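Side-chain contacts in endoglucanase E-5 (Thermobifida fusca, PDB 2CKS), which hydrolyses internal beta-1,4-glucosidic linkages in cellulose, lichenin and cereal beta-D-glucans, through the family 5 glycoside hydrolase domain described here: residues 69-72 / 73-77; 103-107 / 108-112; 141-144 / 145-149; 250-253 / 254-257. All coordinates share one frame; numbering follows the deposited sequence.

Interaction 1: 69-72 / 73-77; sequences DGYE and TNPRG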
loop_
_atom_site.group_PDB
_atom_site.type_symbol
_atom_site.label_atom_id
_atom_site.label_comp_id
_atom_site.label_asym_id
_atom_site.label_seq_id
_atom_site.Cartn_x
_atom_site.Cartn_y
_atom_site.Cartn_z
ATOM N N ASP A 69 -6.133 17.270 -6.696
ATOM C CA ASP A 69 -6.411 17.074 -8.124
ATOM C C ASP A 69 -6.710 15.625 -8.503
ATOM O O ASP A 69 -6.651 15.258 -9.679
ATOM C CB ASP A 69 -5.275 17.641 -8.988
ATOM C CG ASP A 69 -5.097 19.136 -8.797
ATOM O OD1 ASP A 69 -3.944 19.577 -8.618
ATOM O OD2 ASP A 69 -6.058 19.932 -8.812
ATOM N N GLY A 70 -7.083 14.829 -7.506
ATOM C CA GLY A 70 -7.367 13.425 -7.695
ATOM C C GLY A 70 -8.830 13.134 -7.973
ATOM O O GLY A 70 -9.506 13.872 -8.680
ATOM N N TYR A 71 -9.313 12.032 -7.405
ATOM C CA TYR A 71 -10.621 11.469 -7.702
ATOM C C TYR A 71 -11.757 12.486 -7.742
ATOM O O TYR A 71 -12.582 12.432 -8.651
ATOM C CB TYR A 71 -10.918 10.360 -6.686
ATOM C CG TYR A 71 -12.290 9.729 -6.763
ATOM C CD1 TYR A 71 -12.506 8.555 -7.469
ATOM C CD2 TYR A 71 -13.370 10.305 -6.104
ATOM C CE1 TYR A 71 -13.783 7.969 -7.525
ATOM C CE2 TYR A 71 -14.634 9.733 -6.156
ATOM C CZ TYR A 71 -14.833 8.572 -6.850
ATOM O OH TYR A 71 -16.103 8.026 -6.883
ATOM N N GLU A 72 -11.797 13.401 -6.780
ATOM C CA GLU A 72 -12.912 14.346 -6.682
ATOM C C GLU A 72 -13.091 15.198 -7.930
ATOM O O GLU A 72 -14.199 15.673 -8.199
ATOM C CB GLU A 72 -12.769 15.238 -5.444
ATOM C CG GLU A 72 -11.747 16.353 -5.579
ATOM C CD GLU A 72 -11.589 17.172 -4.312
ATOM O OE1 GLU A 72 -12.420 17.024 -3.372
ATOM O OE2 GLU A 72 -10.620 17.967 -4.257
ATOM N N THR A 73 -12.014 15.410 -8.682
ATOM C CA THR A 73 -12.064 16.216 -9.907
ATOM C C THR A 73 -12.696 15.494 -11.101
ATOM O O THR A 73 -13.133 16.151 -12.045
ATOM C CB THR A 73 -10.655 16.736 -10.326
ATOM O OG1 THR A 73 -9.803 15.641 -10.675
ATOM C CG2 THR A 73 -9.942 17.422 -9.188
ATOM N N ASN A 74 -12.724 14.160 -11.077
ATOM C CA ASN A 74 -13.313 13.368 -12.162
ATOM C C ASN A 74 -13.572 11.932 -11.706
ATOM O O ASN A 74 -12.886 11.008 -12.142
ATOM C CB ASN A 74 -12.380 13.372 -13.375
ATOM C CG ASN A 74 -12.967 12.677 -14.586
ATOM O OD1 ASN A 74 -14.139 12.296 -14.602
ATOM N ND2 ASN A 74 -12.137 12.494 -15.609
ATOM N N PRO A 75 -14.555 11.729 -10.834
ATOM C CA PRO A 75 -14.802 10.380 -10.306
ATOM C C PRO A 75 -14.909 9.291 -11.376
ATOM O O PRO A 75 -14.308 8.237 -11.237
ATOM C CB PRO A 75 -16.112 10.542 -9.537
ATOM C CG PRO A 75 -16.089 11.965 -9.101
ATOM C CD PRO A 75 -15.461 12.724 -10.233
ATOM N N ARG A 76 -15.636 9.558 -12.452
ATOM C CA ARG A 76 -15.794 8.582 -13.520
ATOM C C ARG A 76 -14.465 8.225 -14.199
ATOM O O ARG A 76 -14.142 7.050 -14.374
ATOM C CB ARG A 76 -16.809 9.109 -14.544
ATOM C CG ARG A 76 -17.261 8.111 -15.575
ATOM C CD ARG A 76 -18.183 7.046 -15.023
ATOM N NE ARG A 76 -17.411 5.849 -14.768
ATOM C CZ ARG A 76 -17.538 5.048 -13.713
ATOM N NH1 ARG A 76 -18.440 5.262 -12.759
ATOM N NH2 ARG A 76 -16.737 4.004 -13.635
ATOM N N GLY A 77 -13.683 9.235 -14.574
ATOM C CA GLY A 77 -12.425 8.990 -15.260
ATOM C C GLY A 77 -11.422 8.261 -14.373
ATOM O O GLY A 77 -10.743 7.350 -14.822
#
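P75 lies on the ring face of Y71 just ahead of helix 75-90, where a short 3-10 turn runs into an N-capped helix of the TIM barrel. Its CA sits 3.9 Å from the centroid of the phenol ring, 14° off the normal, and forms a CH-pi contact. P75 CB leans toward the phenol end and comes within 3.6 Å of Y71 CZ. The side chain of Y71 runs anti to its own N (chi1 175°), which carries the ring under the proline. W100 meets the same tyrosine edge to face. T73 closes the turn. Its OG1 lies between N and the carbonyl carbon (chi1 65°) and folds back onto G70 O at 2.7 Å, in the carbonyl plane. T73 N also bonds to G70 O, so two donors of one residue grip this oxygen. CG2 of T73 rests against D69 CA. E72 CG lies beside T73 N, and OE1 at the end of the extended chain bonds to Q67 NE2. D69 OD1 binds a zinc ion. N74 is the N-cap. Its OD1 accepts from G77 N at 3.1 Å, with the donor well above the amide plane.

Interaction 2: 103-107 / 108-112; sequences LTPGD and PHYNL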
loop_
_atom_site.group_PDB
_atom_site.type_symbol
_atom_site.label_atom_id
_atom_site.label_comp_id
_atom_site.label_asym_id
_atom_site.label_seq_id
_atom_site.Cartn_x
_atom_site.Cartn_y
_atom_site.Cartn_z
ATOM N N LEU A 103 -5.248 11.948 2.619
ATOM C CA LEU A 103 -4.098 12.539 3.284
ATOM C C LEU A 103 -4.469 13.880 3.913
ATOM O O LEU A 103 -4.318 14.067 5.119
ATOM C CB LEU A 103 -2.955 12.707 2.275
ATOM C CG LEU A 103 -1.662 13.326 2.799
ATOM C CD1 LEU A 103 -1.148 12.585 4.039
ATOM C CD2 LEU A 103 -0.606 13.345 1.705
ATOM N N THR A 104 -4.962 14.796 3.079
ATOM C CA THR A 104 -5.435 16.114 3.518
ATOM C C THR A 104 -6.710 16.462 2.746
ATOM O O THR A 104 -6.650 16.632 1.521
ATOM C CB THR A 104 -4.363 17.210 3.242
ATOM O OG1 THR A 104 -3.112 16.869 3.866
ATOM C CG2 THR A 104 -4.764 18.534 3.886
ATOM N N PRO A 105 -7.865 16.574 3.404
ATOM C CA PRO A 105 -8.072 16.367 4.845
ATOM C C PRO A 105 -7.741 14.969 5.381
ATOM O O PRO A 105 -7.894 13.959 4.684
ATOM C CB PRO A 105 -9.573 16.631 5.016
ATOM C CG PRO A 105 -9.939 17.470 3.866
ATOM C CD PRO A 105 -9.099 16.981 2.721
ATOM N N GLY A 106 -7.329 14.937 6.645
ATOM C CA GLY A 106 -6.855 13.731 7.296
ATOM C C GLY A 106 -7.913 12.874 7.966
ATOM O O GLY A 106 -7.626 11.737 8.338
ATOM N N ASP A 107 -9.122 13.402 8.132
ATOM C CA ASP A 107 -10.211 12.617 8.698
ATOM C C ASP A 107 -10.813 11.791 7.577
ATOM O O ASP A 107 -11.374 12.362 6.637
ATOM C CB ASP A 107 -11.287 13.536 9.281
ATOM C CG ASP A 107 -12.435 12.767 9.926
ATOM O OD1 ASP A 107 -12.522 11.526 9.765
ATOM O OD2 ASP A 107 -13.312 13.340 10.608
ATOM N N PRO A 108 -10.729 10.460 7.645
ATOM C CA PRO A 108 -11.272 9.641 6.551
ATOM C C PRO A 108 -12.758 9.887 6.306
ATOM O O PRO A 108 -13.226 9.735 5.193
ATOM C CB PRO A 108 -11.033 8.196 7.012
ATOM C CG PRO A 108 -10.054 8.266 8.099
ATOM C CD PRO A 108 -10.139 9.638 8.716
ATOM N N HIS A 109 -13.498 10.285 7.336
ATOM C CA HIS A 109 -14.922 10.526 7.147
ATOM C C HIS A 109 -15.223 11.648 6.136
ATOM O O HIS A 109 -16.285 11.653 5.511
ATOM C CB HIS A 109 -15.618 10.824 8.480
ATOM C CG HIS A 109 -17.066 10.446 8.488
ATOM N ND1 HIS A 109 -18.011 11.116 7.739
ATOM C CD2 HIS A 109 -17.730 9.471 9.152
ATOM C CE1 HIS A 109 -19.194 10.564 7.937
ATOM N NE2 HIS A 109 -19.052 9.565 8.789
ATOM N N TYR A 110 -14.292 12.584 5.961
ATOM C CA TYR A 110 -14.429 13.621 4.936
ATOM C C TYR A 110 -14.737 13.038 3.550
ATOM O O TYR A 110 -15.429 13.664 2.741
ATOM C CB TYR A 110 -13.149 14.457 4.881
ATOM C CG TYR A 110 -13.242 15.663 3.994
ATOM C CD1 TYR A 110 -13.699 16.874 4.492
ATOM C CD2 TYR A 110 -12.878 15.595 2.654
ATOM C CE1 TYR A 110 -13.787 17.984 3.682
ATOM C CE2 TYR A 110 -12.970 16.705 1.829
ATOM C CZ TYR A 110 -13.422 17.898 2.351
ATOM O OH TYR A 110 -13.522 19.006 1.532
ATOM N N ASN A 111 -14.212 11.843 3.280
ATOM C CA ASN A 111 -14.359 11.193 1.987
ATOM C C ASN A 111 -15.197 9.912 2.033
ATOM O O ASN A 111 -15.156 9.119 1.098
ATOM C CB ASN A 111 -12.968 10.889 1.426
ATOM C CG ASN A 111 -12.283 12.126 0.914
ATOM O OD1 ASN A 111 -12.809 12.803 0.035
ATOM N ND2 ASN A 111 -11.135 12.462 1.490
ATOM N N LEU A 112 -15.975 9.732 3.096
ATOM C CA LEU A 112 -16.736 8.495 3.288
ATOM C C LEU A 112 -17.775 8.246 2.197
ATOM O O LEU A 112 -17.867 7.141 1.675
ATOM C CB LEU A 112 -17.434 8.498 4.654
ATOM C CG LEU A 112 -18.370 7.302 4.889
ATOM C CD1 LEU A 112 -17.602 6.002 4.855
ATOM C CD2 LEU A 112 -19.109 7.452 6.203
HETATM O O HOH W 1 -10.104 12.121 4.225
#
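P105 presses its ring onto one face of Y110, in the loop that follows strand 95-101 of the TIM barrel. The peptide bond before P105 is cis. P105 CB approaches Y110 CG at 3.9 Å, near the root of the phenol ring. P105 CG sits over the middle of the face, 3.5 Å from the centroid and only 4° off the normal. This is a CH-pi contact. P105 CD completes the ring near Y110 CD2 and CE2. Y110 holds its ring anti to the backbone N (chi1 -172°), and this turns the face to the proline.

D107 marks the start of the 3-10 turn 108-110. Its OD1 accepts from H109 N at 2.9 Å, and the donor stands above the carboxylate plane. The side chains of D107 and H109 lie side by side and point the same way, their flat groups 63° apart. D107 O takes the N-H of Y110 at 3.0 Å, which closes the turn.

A water sits between loop and turn. It donates to P105 O and to D107 O, the latter at 2.7 Å, and accepts from N111 ND2. The same ND2 also bonds to Q67, while N111 OD1 is held by R114. The loop lies close to E139, the proton donor by similarity.

P105 and P108 have no N-H to give. D107 provides two acceptors, and the water joins two carbonyls to an amide. The aromatic face takes the C-H of P105 CG, a mainly dispersive CH-pi contact.

Interaction 3: 141-144 / 145-149; sequences NGVS and WASIK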
loop_
_atom_site.group_PDB
_atom_site.type_symbol
_atom_site.label_atom_id
_atom_site.label_comp_id
_atom_site.label_asym_id
_atom_site.label_seq_id
_atom_site.Cartn_x
_atom_site.Cartn_y
_atom_site.Cartn_z
ATOM N N ASN A 141 -5.046 11.176 9.788
ATOM C CA ASN A 141 -4.288 12.016 10.696
ATOM C C ASN A 141 -5.189 13.056 11.349
ATOM O O ASN A 141 -6.188 13.485 10.769
ATOM C CB ASN A 141 -3.082 12.657 9.977
ATOM C CG ASN A 141 -3.474 13.496 8.779
ATOM O OD1 ASN A 141 -3.623 14.717 8.894
ATOM N ND2 ASN A 141 -3.617 12.858 7.608
ATOM N N GLY A 142 -4.833 13.413 12.578
ATOM C CA GLY A 142 -5.591 14.369 13.365
ATOM C C GLY A 142 -6.860 13.794 13.966
ATOM O O GLY A 142 -7.690 14.545 14.478
ATOM N N VAL A 143 -7.005 12.468 13.916
ATOM C CA VAL A 143 -8.204 11.783 14.401
ATOM C C VAL A 143 -7.860 10.662 15.384
ATOM O O VAL A 143 -6.771 10.073 15.352
ATOM C CB VAL A 143 -9.074 11.222 13.235
ATOM C CG1 VAL A 143 -9.657 12.352 12.395
ATOM C CG2 VAL A 143 -8.281 10.243 12.369
ATOM N N SER A 144 -8.810 10.367 16.262
ATOM C CA SER A 144 -8.649 9.309 17.243
ATOM C C SER A 144 -8.730 7.948 16.578
ATOM O O SER A 144 -9.315 7.801 15.498
ATOM C CB SER A 144 -9.744 9.395 18.302
ATOM O OG SER A 144 -11.011 9.114 17.738
ATOM N N TRP A 145 -8.178 6.947 17.249
ATOM C CA TRP A 145 -8.336 5.571 16.801
ATOM C C TRP A 145 -9.808 5.159 16.757
ATOM O O TRP A 145 -10.248 4.522 15.801
ATOM C CB TRP A 145 -7.521 4.581 17.643
ATOM C CG TRP A 145 -7.880 3.181 17.260
ATOM C CD1 TRP A 145 -8.503 2.262 18.026
ATOM C CD2 TRP A 145 -7.718 2.579 15.966
ATOM N NE1 TRP A 145 -8.733 1.114 17.308
ATOM C CE2 TRP A 145 -8.259 1.286 16.036
ATOM C CE3 TRP A 145 -7.173 3.009 14.749
ATOM C CZ2 TRP A 145 -8.265 0.416 14.948
ATOM C CZ3 TRP A 145 -7.185 2.150 13.671
ATOM C CH2 TRP A 145 -7.729 0.870 13.775
ATOM N N ALA A 146 -10.593 5.533 17.767
ATOM C CA ALA A 146 -12.020 5.190 17.753
ATOM C C ALA A 146 -12.754 5.702 16.512
ATOM O O ALA A 146 -13.650 5.034 16.006
ATOM C CB ALA A 146 -12.714 5.669 19.020
ATOM N N SER A 147 -12.381 6.878 16.016
ATOM C CA SER A 147 -13.043 7.426 14.839
ATOM C C SER A 147 -12.603 6.697 13.572
ATOM O O SER A 147 -13.394 6.548 12.650
ATOM C CB SER A 147 -12.800 8.929 14.716
ATOM O OG SER A 147 -11.508 9.199 14.223
ATOM N N ILE A 148 -11.351 6.239 13.529
ATOM C CA ILE A 148 -10.887 5.444 12.384
ATOM C C ILE A 148 -11.605 4.110 12.378
ATOM O O ILE A 148 -12.059 3.660 11.341
ATOM C CB ILE A 148 -9.361 5.247 12.397
ATOM C CG1 ILE A 148 -8.653 6.594 12.274
ATOM C CG2 ILE A 148 -8.945 4.325 11.240
ATOM C CD1 ILE A 148 -7.191 6.531 12.634
ATOM N N LYS A 149 -11.749 3.513 13.554
ATOM C CA LYS A 149 -12.469 2.257 13.697
ATOM C C LYS A 149 -13.926 2.397 13.224
ATOM O O LYS A 149 -14.429 1.556 12.507
ATOM C CB LYS A 149 -12.409 1.792 15.167
ATOM C CG LYS A 149 -13.253 0.560 15.472
ATOM C CD LYS A 149 -13.237 0.214 16.951
ATOM C CE LYS A 149 -14.574 -0.327 17.435
ATOM N NZ LYS A 149 -14.735 -1.743 17.025
#
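V143 packs its CG2 branch against I148 CG1 at 3.7 Å, the two side chains crossing at about a right angle. In the S147 conformer described, one of two deposited, the CB of V143 also meets S147 OG at 3.3 Å. I148 CD1 stays close to the same valine methyl, 3.9 Å from V143 CG2. I148 also touches P140 and R173.

S144 is the N-cap of helix 145-162, one of the helices that surround the TIM barrel of this family 5 domain. Its OG lies between N and the carbonyl carbon (chi1 67°). There it accepts from S147 N at 3.1 Å, with an N-H...O angle of 148°. The carbonyl of S144 is used as well. I148 N bonds to S144 O at 3.2 Å in the regular helical manner, and in the same conformer S147 OG donates to this oxygen at 2.9 Å. S147 there has a similar first torsion (chi1 77°), which folds its hydroxyl back onto that carbonyl. S147 N makes a further, weak bond to S144 O.

The indole of W145 touches E188 and I189 of helix 187-191, and R173. CB of K149 lies over one of its faces, offset toward the rim. The indole NE1 donates to N192 O, and K149 NZ forms a salt bridge with E153.

Interaction 4: 250-253 / 254-257; sequences RYID and LMAE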
loop_
_atom_site.group_PDB
_atom_site.type_symbol
_atom_site.label_atom_id
_atom_site.label_comp_id
_atom_site.label_asym_id
_atom_site.label_seq_id
_atom_site.Cartn_x
_atom_site.Cartn_y
_atom_site.Cartn_z
ATOM N N ARG A 250 17.305 -2.706 8.548
ATOM C CA ARG A 250 16.766 -3.233 9.799
ATOM C C ARG A 250 15.269 -3.487 9.680
ATOM O O ARG A 250 14.783 -4.517 10.121
ATOM C CB ARG A 250 17.061 -2.299 10.974
ATOM C CG ARG A 250 18.545 -2.141 11.255
ATOM C CD ARG A 250 18.862 -1.102 12.292
ATOM N NE ARG A 250 18.274 -1.442 13.586
ATOM C CZ ARG A 250 18.189 -0.609 14.614
ATOM N NH1 ARG A 250 18.661 0.634 14.529
ATOM N NH2 ARG A 250 17.634 -1.025 15.742
ATOM N N TYR A 251 14.550 -2.553 9.067
ATOM C CA TYR A 251 13.128 -2.743 8.795
ATOM C C TYR A 251 12.906 -3.928 7.846
ATOM O O TYR A 251 12.007 -4.741 8.056
ATOM C CB TYR A 251 12.528 -1.486 8.166
ATOM C CG TYR A 251 12.215 -0.355 9.113
ATOM C CD1 TYR A 251 11.026 -0.335 9.837
ATOM C CD2 TYR A 251 13.083 0.719 9.252
ATOM C CE1 TYR A 251 10.711 0.717 10.672
ATOM C CE2 TYR A 251 12.778 1.779 10.095
ATOM C CZ TYR A 251 11.593 1.766 10.810
ATOM O OH TYR A 251 11.282 2.818 11.637
ATOM N N ILE A 252 13.719 -4.023 6.799
ATOM C CA ILE A 252 13.583 -5.103 5.825
ATOM C C ILE A 252 13.794 -6.456 6.481
ATOM O O ILE A 252 13.061 -7.398 6.211
ATOM C CB ILE A 252 14.561 -4.913 4.639
ATOM C CG1 ILE A 252 14.103 -3.736 3.776
ATOM C CG2 ILE A 252 14.691 -6.192 3.810
ATOM C CD1 ILE A 252 12.949 -4.054 2.850
ATOM N N ASP A 253 14.789 -6.547 7.353
ATOM C CA ASP A 253 15.077 -7.808 8.029
ATOM C C ASP A 253 13.954 -8.184 8.995
ATOM O O ASP A 253 13.596 -9.351 9.087
ATOM C CB ASP A 253 16.428 -7.750 8.736
ATOM C CG ASP A 253 17.588 -7.685 7.754
ATOM O OD1 ASP A 253 18.700 -7.332 8.181
ATOM O OD2 ASP A 253 17.477 -7.956 6.534
ATOM N N LEU A 254 13.391 -7.195 9.683
ATOM C CA LEU A 254 12.282 -7.442 10.595
ATOM C C LEU A 254 11.062 -7.914 9.812
ATOM O O LEU A 254 10.421 -8.895 10.177
ATOM C CB LEU A 254 11.940 -6.189 11.395
ATOM C CG LEU A 254 10.921 -6.354 12.530
ATOM C CD1 LEU A 254 9.503 -6.042 12.064
ATOM C CD2 LEU A 254 10.991 -7.748 13.177
ATOM N N MET A 255 10.765 -7.236 8.713
ATOM C CA MET A 255 9.607 -7.594 7.913
ATOM C C MET A 255 9.756 -8.998 7.315
ATOM O O MET A 255 8.795 -9.740 7.259
ATOM C CB MET A 255 9.332 -6.526 6.852
ATOM C CG MET A 255 8.891 -5.204 7.452
ATOM S SD MET A 255 8.334 -3.997 6.236
ATOM C CE MET A 255 9.847 -3.566 5.404
ATOM N N ALA A 256 10.967 -9.371 6.902
ATOM C CA ALA A 256 11.206 -10.718 6.380
ATOM C C ALA A 256 11.000 -11.792 7.465
ATOM O O ALA A 256 10.379 -12.829 7.223
ATOM C CB ALA A 256 12.611 -10.808 5.798
ATOM N N GLU A 257 11.513 -11.522 8.661
ATOM C CA GLU A 257 11.382 -12.416 9.816
ATOM C C GLU A 257 9.910 -12.651 10.175
ATOM O O GLU A 257 9.507 -13.771 10.467
ATOM C CB GLU A 257 12.165 -11.814 10.986
ATOM C CG GLU A 257 11.997 -12.443 12.359
ATOM C CD GLU A 257 12.614 -11.565 13.435
ATOM O OE1 GLU A 257 13.853 -11.546 13.550
ATOM O OE2 GLU A 257 11.866 -10.869 14.151
#
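L254 N donates to R250 O at 3.0 Å, the first of four successive i to i+4 bonds in this stretch. M255 N bonds to Y251 O at 2.9 Å with an N-H...O angle of 164°. A256 N and E257 N repeat the pattern, giving to I252 O and D253 O. Every carbonyl of 250-253 thus has a backbone donor one turn on.

This is regular alpha-helix, the middle of the beta-alpha-beta unit formed by strand 227-233, helix 245-258 and strand 262-265 of the TIM barrel. I252 and M255 touch W262 of strand 262-265, while Y251 and L254 touch helix 212-224. M255 bends at its last torsion (chi3 -70°), which brings CE back over the preceding turn. CE reaches 4.0 Å from I252 CD1 and 3.6 Å from Y251 O.

The polar ends of Y251 and R250 find partners elsewhere. Y251 OH bonds to H210 O, and its ring stacks with F205. R250 NH2 forms a salt bridge with D212. L254 lays its CB 3.5 Å from R250 O, and the L254 side chain, deposited in two conformers, touches R219 and I260.

In the fold
Four local contacts follow one another along a single TIM barrel, in series, with none nested or crossed. Interaction 1 closes the loop between strand 59-65 and helix 75-90. Interaction 2 shapes the loop from strand 95-101 to helix 112-126. Interaction 3 starts helix 145-162 after strand 132-135. Interaction 4 lies within helix 245-258, on the opposite side of the chain's centre from interactions 1 and 2. Only interactions 2 and 3 touch: L103 O and G106 O probably accept from N141, and D107 packs on V143. This joins the two loops near E139, the proton donor by similarity. Interactions 1 and 2 approach to about 5 Å between nearest atoms.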